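Local coordinates for protein N-formylglutamate amidohydrolase (Ralstonia eutropha, PDB 2Q7S) that binds a zinc ion and probably acts as a hydrolase of the N-formylglutamate amidohydrolase family, at residues A[190-204]-A[238-252]. Sequence-based numbering, arbitrary orientation.
Sequences LADFVLGDRDGTTCE and GRPAERRNSLQIEIR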
# COMPACT_ATOMS: atom_id res chain seq x y z
N LEU A 190 -15.43 11.39 2.79
CA LEU A 190 -14.18 10.80 2.43
C LEU A 190 -13.59 11.51 1.21
O LEU A 190 -14.32 11.76 0.25
CB LEU A 190 -14.42 9.34 2.09
CG LEU A 190 -13.16 8.54 1.87
CD1 LEU A 190 -12.31 8.47 3.18
CD2 LEU A 190 -13.50 7.14 1.41
N ALA A 191 -12.29 11.86 1.28
CA ALA A 191 -11.64 12.60 0.20
C ALA A 191 -11.33 11.63 -0.95
O ALA A 191 -11.41 10.38 -0.81
CB ALA A 191 -10.39 13.28 0.70
N ASP A 192 -10.97 12.21 -2.08
CA ASP A 192 -10.58 11.43 -3.21
C ASP A 192 -9.20 10.81 -2.97
O ASP A 192 -8.95 9.70 -3.43
CB ASP A 192 -10.56 12.29 -4.47
CG ASP A 192 -11.91 12.78 -4.88
OD1 ASP A 192 -12.87 12.03 -4.70
OD2 ASP A 192 -12.00 13.89 -5.42
N PHE A 193 -8.32 11.57 -2.31
CA PHE A 193 -6.96 11.15 -1.91
C PHE A 193 -6.84 11.39 -0.43
O PHE A 193 -7.23 12.46 0.05
CB PHE A 193 -5.90 12.00 -2.58
CG PHE A 193 -5.65 11.62 -4.00
CD1 PHE A 193 -6.49 12.05 -5.00
CD2 PHE A 193 -4.59 10.77 -4.33
CE1 PHE A 193 -6.30 11.65 -6.32
CE2 PHE A 193 -4.37 10.41 -5.68
CZ PHE A 193 -5.22 10.84 -6.64
N VAL A 194 -6.33 10.41 0.30
CA VAL A 194 -5.93 10.56 1.69
C VAL A 194 -4.43 10.33 1.75
O VAL A 194 -3.91 9.34 1.18
CB VAL A 194 -6.69 9.59 2.68
CG1 VAL A 194 -6.23 9.79 4.14
CG2 VAL A 194 -8.21 9.81 2.57
N LEU A 195 -3.75 11.26 2.41
CA LEU A 195 -2.28 11.24 2.58
C LEU A 195 -1.97 11.01 4.06
O LEU A 195 -2.33 11.79 4.89
CB LEU A 195 -1.70 12.59 2.14
CG LEU A 195 -2.03 13.01 0.72
CD1 LEU A 195 -1.41 14.41 0.40
CD2 LEU A 195 -1.58 11.95 -0.29
N GLY A 196 -1.35 9.88 4.37
CA GLY A 196 -0.98 9.54 5.73
C GLY A 196 0.52 9.66 5.93
O GLY A 196 1.31 9.05 5.22
N ASP A 197 0.90 10.46 6.93
CA ASP A 197 2.28 10.64 7.30
C ASP A 197 2.41 10.69 8.84
O ASP A 197 3.31 11.35 9.38
CB ASP A 197 2.81 11.89 6.59
CG ASP A 197 2.09 13.22 7.08
OD1 ASP A 197 1.20 13.20 7.97
OD2 ASP A 197 2.47 14.31 6.61
N ARG A 198 1.50 9.99 9.52
CA ARG A 198 1.48 9.84 10.99
C ARG A 198 1.50 11.22 11.61
O ARG A 198 2.42 11.57 12.32
CB ARG A 198 2.67 8.96 11.49
CG ARG A 198 2.79 7.63 10.73
CD ARG A 198 1.86 6.59 11.24
NE ARG A 198 2.32 6.16 12.55
CZ ARG A 198 2.12 4.97 13.09
NH1 ARG A 198 1.43 4.01 12.48
NH2 ARG A 198 2.63 4.75 14.29
N ASP A 199 0.47 12.00 11.26
CA ASP A 199 0.29 13.41 11.64
C ASP A 199 1.51 14.30 11.46
O ASP A 199 1.89 15.06 12.35
CB ASP A 199 -0.21 13.50 13.07
CG ASP A 199 -1.54 12.79 13.27
OD1 ASP A 199 -2.47 13.00 12.44
OD2 ASP A 199 -1.66 12.05 14.30
N GLY A 200 2.10 14.22 10.27
CA GLY A 200 3.17 15.12 9.91
C GLY A 200 4.56 14.75 10.37
O GLY A 200 5.40 15.63 10.48
N THR A 201 4.81 13.46 10.63
CA THR A 201 6.11 13.02 11.20
C THR A 201 7.00 12.14 10.30
O THR A 201 8.19 11.98 10.57
CB THR A 201 5.92 12.28 12.56
OG1 THR A 201 5.04 11.19 12.38
CG2 THR A 201 5.31 13.23 13.67
N THR A 202 6.46 11.56 9.25
CA THR A 202 7.22 10.57 8.47
C THR A 202 7.72 11.05 7.13
O THR A 202 8.53 10.37 6.48
CB THR A 202 6.36 9.36 8.17
OG1 THR A 202 5.25 9.79 7.35
CG2 THR A 202 5.88 8.70 9.47
N CYS A 203 7.20 12.19 6.70
CA CYS A 203 7.61 12.83 5.46
C CYS A 203 7.91 14.33 5.71
O CYS A 203 7.21 15.04 6.44
CB CYS A 203 6.50 12.72 4.44
SG CYS A 203 7.00 13.06 2.77
N GLU A 204 8.98 14.81 5.08
CA GLU A 204 9.27 16.20 5.11
C GLU A 204 8.10 16.95 4.45
O GLU A 204 7.51 16.49 3.46
CB GLU A 204 10.62 16.46 4.46
CG GLU A 204 10.73 15.94 3.06
CD GLU A 204 10.43 16.94 2.02
OE1 GLU A 204 10.41 18.13 2.33
OE2 GLU A 204 10.22 16.53 0.86
N GLY A 238 9.87 6.26 7.30
CA GLY A 238 9.90 7.72 7.31
C GLY A 238 10.45 8.31 8.57
O GLY A 238 9.75 8.39 9.58
N ARG A 239 11.72 8.71 8.51
CA ARG A 239 12.35 9.47 9.58
C ARG A 239 13.03 10.69 8.96
O ARG A 239 14.25 10.67 8.71
CB ARG A 239 13.36 8.59 10.30
CG ARG A 239 12.78 7.27 10.80
CD ARG A 239 13.88 6.30 11.07
NE ARG A 239 13.97 5.32 10.02
CZ ARG A 239 15.09 4.76 9.58
NH1 ARG A 239 16.27 5.08 10.06
NH2 ARG A 239 15.01 3.88 8.63
N PRO A 240 12.26 11.75 8.69
CA PRO A 240 12.79 12.84 7.91
C PRO A 240 14.07 13.52 8.41
O PRO A 240 14.79 14.12 7.61
CB PRO A 240 11.62 13.82 7.84
CG PRO A 240 10.44 12.97 8.04
CD PRO A 240 10.86 12.00 9.06
N ALA A 241 14.36 13.43 9.70
CA ALA A 241 15.57 14.00 10.28
C ALA A 241 16.82 13.22 9.81
O ALA A 241 17.93 13.68 10.00
CB ALA A 241 15.47 14.00 11.79
N GLU A 242 16.63 12.05 9.20
CA GLU A 242 17.70 11.26 8.66
C GLU A 242 17.62 11.29 7.16
O GLU A 242 18.32 10.55 6.49
CB GLU A 242 17.55 9.81 9.13
CG GLU A 242 17.68 9.61 10.59
CD GLU A 242 17.46 8.17 10.96
OE1 GLU A 242 18.04 7.28 10.28
OE2 GLU A 242 16.70 7.93 11.92
N ARG A 243 16.72 12.12 6.65
CA ARG A 243 16.46 12.28 5.23
C ARG A 243 15.81 11.07 4.56
O ARG A 243 15.93 10.85 3.34
CB ARG A 243 17.71 12.74 4.51
CG ARG A 243 18.26 14.00 5.13
CD ARG A 243 19.57 14.41 4.52
NE ARG A 243 19.53 14.54 3.06
CZ ARG A 243 18.80 15.44 2.40
NH1 ARG A 243 18.03 16.30 3.04
NH2 ARG A 243 18.86 15.49 1.08
N ARG A 244 15.08 10.31 5.37
CA ARG A 244 14.30 9.17 4.91
C ARG A 244 12.86 9.60 5.11
O ARG A 244 12.49 10.05 6.19
CB ARG A 244 14.61 7.93 5.72
CG ARG A 244 16.08 7.49 5.68
CD ARG A 244 16.40 6.58 6.81
NE ARG A 244 17.70 5.93 6.63
CZ ARG A 244 17.89 4.81 5.92
NH1 ARG A 244 16.88 4.22 5.30
NH2 ARG A 244 19.10 4.29 5.81
N ASN A 245 12.06 9.48 4.07
CA ASN A 245 10.69 10.02 4.05
C ASN A 245 9.73 8.94 3.58
O ASN A 245 10.01 8.23 2.64
CB ASN A 245 10.60 11.23 3.10
CG ASN A 245 11.59 12.33 3.46
OD1 ASN A 245 11.34 13.13 4.36
ND2 ASN A 245 12.76 12.29 2.83
N SER A 246 8.57 8.88 4.21
CA SER A 246 7.54 7.94 3.80
C SER A 246 6.17 8.65 3.88
O SER A 246 5.81 9.38 4.88
CB SER A 246 7.58 6.70 4.70
OG SER A 246 6.86 5.60 4.18
N LEU A 247 5.39 8.39 2.85
CA LEU A 247 4.02 8.92 2.71
C LEU A 247 3.06 7.82 2.22
O LEU A 247 3.28 7.23 1.17
CB LEU A 247 4.06 10.08 1.69
CG LEU A 247 2.73 10.80 1.44
CD1 LEU A 247 2.26 11.47 2.77
CD2 LEU A 247 2.94 11.82 0.31
N GLN A 248 1.98 7.55 2.96
CA GLN A 248 0.97 6.60 2.46
C GLN A 248 -0.04 7.40 1.63
O GLN A 248 -0.51 8.44 2.07
CB GLN A 248 0.29 5.91 3.62
CG GLN A 248 -0.54 4.72 3.24
CD GLN A 248 -0.91 3.84 4.42
OE1 GLN A 248 -0.08 3.52 5.27
NE2 GLN A 248 -2.17 3.45 4.48
N ILE A 249 -0.35 6.95 0.42
CA ILE A 249 -1.35 7.62 -0.43
C ILE A 249 -2.51 6.70 -0.78
O ILE A 249 -2.30 5.61 -1.41
CB ILE A 249 -0.74 8.13 -1.79
CG1 ILE A 249 0.49 9.03 -1.53
CG2 ILE A 249 -1.82 8.84 -2.61
CD1 ILE A 249 1.09 9.69 -2.80
N GLU A 250 -3.73 7.16 -0.45
CA GLU A 250 -4.95 6.35 -0.65
C GLU A 250 -5.89 7.01 -1.66
O GLU A 250 -6.20 8.14 -1.51
CB GLU A 250 -5.68 6.19 0.68
CG GLU A 250 -4.90 5.53 1.77
CD GLU A 250 -5.26 4.11 2.01
OE1 GLU A 250 -6.18 3.59 1.33
OE2 GLU A 250 -4.61 3.48 2.86
N ILE A 251 -6.33 6.26 -2.67
CA ILE A 251 -7.22 6.73 -3.70
C ILE A 251 -8.63 6.13 -3.54
O ILE A 251 -8.82 4.90 -3.54
CB ILE A 251 -6.64 6.33 -5.10
CG1 ILE A 251 -5.25 6.92 -5.31
CG2 ILE A 251 -7.53 6.73 -6.24
CD1 ILE A 251 -4.65 6.55 -6.63
N ARG A 252 -9.64 7.00 -3.48
CA ARG A 252 -11.04 6.56 -3.47
C ARG A 252 -11.33 5.75 -4.77
O ARG A 252 -11.30 6.25 -5.89
CB ARG A 252 -11.96 7.77 -3.36
CG ARG A 252 -13.39 7.53 -2.89
CD ARG A 252 -14.07 8.86 -2.52
NE ARG A 252 -14.22 9.79 -3.65
CZ ARG A 252 -15.29 9.83 -4.44
NH1 ARG A 252 -16.28 8.96 -4.27
NH2 ARG A 252 -15.38 10.72 -5.40
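Arg252 takes Asp192 side-on: NE and NH2 both donate to the single oxygen OD1, NE at 2.8 Å, and the carboxylate and guanidinium planes lie only 27° apart. A bend at chi3 (63°) turns the guanidinium back to this carboxylate, while Arg252 NH1 bonds Asn176. From there strand 193-196 runs antiparallel to strand 244-252, with Val194–Glu250 and Gly196–Gln248 as hydrogen-bonded pairs.

On one face Phe193 lies alongside Ile251, CE2 to CG1 3.6 Å, and receives Ile249 CG2 at its ring edge, 3.8 Å from CD2. Leu195 CD2 continues the row against Ile249 CG1, and helix 205-217 packs on Phe193 and Leu195. On the other face Gln248 NE2 bonds Glu250 OE2 at 2.9 Å, on its anti lone pair.

Beyond the turn at 197-201, Thr202 OG1 donates to Ser246 O (2.6 Å), its chi1 of 63° setting the hydroxyl between backbone N and carbonyl carbon; Ser246 N returns a bond to Thr202 O. Asn245 OD1 accepts from Glu204 N, just before helix 205-217.

Glu250 also touches the zinc ligand His172, its side chain about 5 Å from the metal, so the Gln248 bond probably helps orient a second-shell carboxylate beside the zinc site.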